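Side-chain contacts in NMB1025 protein (Neisseria meningitidis serogroup B, PDB 3KJJ), which is of unknown function but belongs to the YjgF/RutC family, whose relatives include enamine/imine deaminases, and packs as a trimer: residues Ala90-Ala94 and Gly95-Ala99; Asp49-Ala52 and Gln53-Arg56. One frame throughout, in Å; residues are numbered along the deposited sequence.

Contact 1: residues Ala90-Ala94 and Gly95-Ala99; sequences AWVAA and GRTPA
Val92 meets Thr97 and Pro98 across the turn that follows helix 81-91. It is the first residue to leave helical geometry. Its CG2 touches the methyl CG2 of Thr97 at 3.8 Å, and its CG1 lies 4.2 Å from CD of Pro98. With Val92 CG1 anti to the carbonyl carbon (chi1 -71°), the two methyls split between these partners. Pro18 of the second subunit also packs on Val92.

Ala93 opens a type II beta turn that runs to Arg96. Its O accepts the turn bond from Arg96 N at 3.0 Å, with the donor above the carbonyl plane. A water lies between Ala93 N and Arg96 O and bonds to both, so the two ends of the turn are joined twice. Ala93 CB also lies against CB of Arg96.

Ala94 is the second residue of the turn. Gly95 follows with positive phi (81°), as the third position of a type II turn requires.

The polar ends bond outside the two segments: Arg96 NE to Ala66 O of the same chain, Thr97 OG1 to Thr17 O of the second subunit. The chemistry implies a turn closed by backbone and water, with methyl packing between the residues that flank it. Arg96 ties the turn to its own chain, and Thr97 ties it to the second subunit.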
loop_
_atom_site.group_PDB
_atom_site.type_symbol
_atom_site.label_atom_id
_atom_site.label_comp_id
_atom_site.label_asym_id
_atom_site.label_seq_id
_atom_site.Cartn_x
_atom_site.Cartn_y
_atom_site.Cartn_z
ATOM N N ALA B 90 -11.349 16.276 -10.695
ATOM C CA ALA B 90 -10.946 17.623 -11.120
ATOM C C ALA B 90 -9.457 17.898 -10.893
ATOM O O ALA B 90 -8.851 18.705 -11.606
ATOM C CB ALA B 90 -11.788 18.678 -10.403
ATOM N N TRP B 91 -8.879 17.221 -9.908
ATOM C CA TRP B 91 -7.493 17.454 -9.485
ATOM C C TRP B 91 -6.493 16.651 -10.301
ATOM O O TRP B 91 -5.463 17.198 -10.687
ATOM C CB TRP B 91 -7.329 17.172 -7.995
ATOM C CG TRP B 91 -5.903 17.183 -7.454
ATOM C CD1 TRP B 91 -5.211 18.265 -6.992
ATOM C CD2 TRP B 91 -5.039 16.049 -7.269
ATOM N NE1 TRP B 91 -3.961 17.882 -6.557
ATOM C CE2 TRP B 91 -3.832 16.527 -6.709
ATOM C CE3 TRP B 91 -5.168 14.674 -7.530
ATOM C CZ2 TRP B 91 -2.759 15.681 -6.407
ATOM C CZ3 TRP B 91 -4.114 13.836 -7.228
ATOM C CH2 TRP B 91 -2.915 14.345 -6.673
ATOM N N VAL B 92 -6.790 15.374 -10.578
ATOM C CA VAL B 92 -5.811 14.517 -11.294
ATOM C C VAL B 92 -5.341 15.076 -12.641
ATOM O O VAL B 92 -6.062 15.815 -13.315
ATOM C CB VAL B 92 -6.273 13.047 -11.480
ATOM C CG1 VAL B 92 -6.257 12.321 -10.157
ATOM C CG2 VAL B 92 -7.644 12.975 -12.133
ATOM N N ALA B 93 -4.114 14.734 -13.016
ATOM C CA ALA B 93 -3.579 15.165 -14.298
ATOM C C ALA B 93 -4.156 14.262 -15.377
ATOM O O ALA B 93 -3.922 13.054 -15.381
ATOM C CB ALA B 93 -2.048 15.099 -14.286
ATOM N N ALA B 94 -4.947 14.847 -16.273
ATOM C CA ALA B 94 -5.628 14.096 -17.324
ATOM C C ALA B 94 -4.621 13.385 -18.229
ATOM O O ALA B 94 -3.589 13.962 -18.576
ATOM C CB ALA B 94 -6.536 15.046 -18.138
ATOM N N GLY B 95 -4.910 12.130 -18.576
ATOM C CA GLY B 95 -4.008 11.287 -19.394
ATOM C C GLY B 95 -2.881 10.662 -18.576
ATOM O O GLY B 95 -2.121 9.806 -19.058
ATOM N N ARG B 96 -2.756 11.119 -17.340
ATOM C CA ARG B 96 -1.681 10.697 -16.441
ATOM C C ARG B 96 -2.251 10.377 -15.067
ATOM O O ARG B 96 -1.676 10.728 -14.044
ATOM C CB ARG B 96 -0.614 11.793 -16.345
ATOM C CG ARG B 96 -0.098 12.255 -17.697
ATOM C CD ARG B 96 1.117 13.141 -17.540
ATOM N NE ARG B 96 2.161 12.507 -16.738
ATOM C CZ ARG B 96 3.276 11.979 -17.229
ATOM N NH1 ARG B 96 3.498 11.994 -18.541
ATOM N NH2 ARG B 96 4.173 11.442 -16.403
ATOM N N THR B 97 -3.393 9.701 -15.056
ATOM C CA THR B 97 -4.076 9.371 -13.813
ATOM C C THR B 97 -3.435 8.111 -13.193
ATOM O O THR B 97 -3.036 7.190 -13.915
ATOM C CB THR B 97 -5.583 9.182 -14.048
ATOM O OG1 THR B 97 -5.787 8.103 -14.965
ATOM C CG2 THR B 97 -6.197 10.452 -14.645
ATOM N N PRO B 98 -3.292 8.086 -11.856
ATOM C CA PRO B 98 -2.541 7.007 -11.210
ATOM C C PRO B 98 -3.334 5.717 -10.991
ATOM O O PRO B 98 -4.570 5.719 -11.086
ATOM C CB PRO B 98 -2.165 7.622 -9.859
ATOM C CG PRO B 98 -3.306 8.526 -9.558
ATOM C CD PRO B 98 -3.717 9.118 -10.883
ATOM N N ALA B 99 -2.620 4.623 -10.712
ATOM C CA ALA B 99 -3.249 3.421 -10.139
ATOM C C ALA B 99 -3.938 3.874 -8.859
ATOM O O ALA B 99 -3.382 4.675 -8.100
ATOM C CB ALA B 99 -2.222 2.354 -9.836
HETATM O O HOH W 1 -2.334 12.619 -11.894
#

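Contact 2: residues Asp49-Ala52 and Gln53-Arg56; sequences DVLA and QIDR
The guanidinium of Arg56 folds back over Ala52, with Ala52 O and Gln53 CA over one face, both offset toward its rim. The residues form consecutive turns of one continuous alpha helix, part of helix 43-60, which packs on the sheet of the YjgF-like fold. At one end of the guanidinium, NH2 bonds to a water that also donates to Asp49 OD1. The amide of Gln53 and the carboxylate of Asp49 meet with their planes 55° apart. Gln53 NE2 donates to Asp49 OD2 at 2.8 Å, from above the carboxylate plane, and the bond is bent (130°).

Four i to i+4 backbone bonds run through the helix here, from Gln53 N to Asp49 O through to Arg56 N to Ala52 O.

The Asp49 carboxylate swings to the Gln53 side because its CG is anti to the backbone N (chi1 -179°). Both oxygens have further partners: OD2 takes Glu38 N and OD1 takes Asn39 ND2. Gln53 NE2 also donates to Val36 O. These bonds tie the helix to residues 36-39.

The apolar side carries Val50, Leu51 and Ile54, all of which touch Ile116 of strand 114-121. Ile54 CD1 lies 4.1 Å from Val50 CG1 and 4.3 Å from Leu51 CD2.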
loop_
_atom_site.group_PDB
_atom_site.type_symbol
_atom_site.label_atom_id
_atom_site.label_comp_id
_atom_site.label_asym_id
_atom_site.label_seq_id
_atom_site.Cartn_x
_atom_site.Cartn_y
_atom_site.Cartn_z
ATOM N N ASP B 49 -8.293 19.821 0.741
ATOM C CA ASP B 49 -7.159 20.120 1.618
ATOM C C ASP B 49 -6.051 19.073 1.529
ATOM O O ASP B 49 -4.861 19.420 1.537
ATOM C CB ASP B 49 -7.598 20.265 3.075
ATOM C CG ASP B 49 -6.428 20.592 3.996
ATOM O OD1 ASP B 49 -5.975 21.746 3.983
ATOM O OD2 ASP B 49 -5.962 19.689 4.717
ATOM N N VAL B 50 -6.452 17.805 1.453
ATOM C CA VAL B 50 -5.530 16.671 1.426
ATOM C C VAL B 50 -4.751 16.686 0.106
ATOM O O VAL B 50 -3.537 16.502 0.103
ATOM C CB VAL B 50 -6.286 15.329 1.664
ATOM C CG1 VAL B 50 -5.510 14.129 1.156
ATOM C CG2 VAL B 50 -6.591 15.155 3.179
ATOM N N LEU B 51 -5.459 16.927 -0.999
ATOM C CA LEU B 51 -4.810 17.047 -2.307
ATOM C C LEU B 51 -3.845 18.243 -2.400
ATOM O O LEU B 51 -2.818 18.154 -3.077
ATOM C CB LEU B 51 -5.833 17.003 -3.450
ATOM C CG LEU B 51 -6.653 15.695 -3.537
ATOM C CD1 LEU B 51 -7.813 15.808 -4.510
ATOM C CD2 LEU B 51 -5.789 14.473 -3.885
ATOM N N ALA B 52 -4.148 19.336 -1.696
ATOM C CA ALA B 52 -3.258 20.509 -1.638
ATOM C C ALA B 52 -1.958 20.233 -0.881
ATOM O O ALA B 52 -0.874 20.625 -1.324
ATOM C CB ALA B 52 -3.993 21.739 -1.049
ATOM N N GLN B 53 -2.067 19.519 0.236
ATOM C CA GLN B 53 -0.902 18.973 0.938
ATOM C C GLN B 53 -0.054 18.087 0.043
ATOM O O GLN B 53 1.177 18.210 0.022
ATOM C CB GLN B 53 -1.348 18.142 2.140
ATOM C CG GLN B 53 -1.954 18.937 3.274
ATOM C CD GLN B 53 -2.424 18.029 4.387
ATOM O OE1 GLN B 53 -1.633 17.318 4.989
ATOM N NE2 GLN B 53 -3.727 18.038 4.649
ATOM N N ILE B 54 -0.708 17.182 -0.686
ATOM C CA ILE B 54 0.013 16.270 -1.560
ATOM C C ILE B 54 0.816 17.059 -2.589
ATOM O O ILE B 54 2.011 16.781 -2.784
ATOM C CB ILE B 54 -0.914 15.185 -2.185
ATOM C CG1 ILE B 54 -1.249 14.126 -1.121
ATOM C CG2 ILE B 54 -0.240 14.532 -3.389
ATOM C CD1 ILE B 54 -2.475 13.251 -1.408
ATOM N N ASP B 55 0.168 18.059 -3.193
ATOM C CA ASP B 55 0.817 18.988 -4.118
ATOM C C ASP B 55 2.071 19.592 -3.481
ATOM O O ASP B 55 3.127 19.616 -4.098
ATOM C CB ASP B 55 -0.131 20.119 -4.540
ATOM C CG ASP B 55 -1.210 19.670 -5.521
ATOM O OD1 ASP B 55 -1.052 18.619 -6.181
ATOM O OD2 ASP B 55 -2.220 20.399 -5.645
ATOM N N ARG B 56 1.949 20.050 -2.240
ATOM C CA ARG B 56 3.055 20.723 -1.558
ATOM C C ARG B 56 4.215 19.766 -1.278
ATOM O O ARG B 56 5.370 20.114 -1.522
ATOM C CB ARG B 56 2.586 21.450 -0.292
ATOM C CG ARG B 56 1.788 22.734 -0.568
ATOM C CD ARG B 56 1.635 23.624 0.683
ATOM N NE ARG B 56 0.975 22.937 1.798
ATOM C CZ ARG B 56 -0.346 22.860 1.968
ATOM N NH1 ARG B 56 -1.166 23.423 1.091
ATOM N NH2 ARG B 56 -0.853 22.210 3.019
HETATM O O HOH W 2 -3.211 22.074 4.687
#

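Overall arrangement
Both contacts are partly buried, but contact 2 is the more central: its centre lies about 7 Å from the centre of the chain, against about 13 Å for contact 1. It lies within helix 43-60, and no other chain of the assembly touches it. Contact 2 turns an apolar side to the sheet and a polar side to a nearby loop. Contact 1 joins helix 81-91 to strand 99-104. It is a turn closed by a backbone bond and a water, with a small apolar patch, and it meets the second subunit. Its exposed residues, Ala94 and Gly95, form the tip. Trp91 links the contacts: its NE1 lies 3.0 Å from Asp55 OD1, probably as a hydrogen bond, and its ring packs on Ile54.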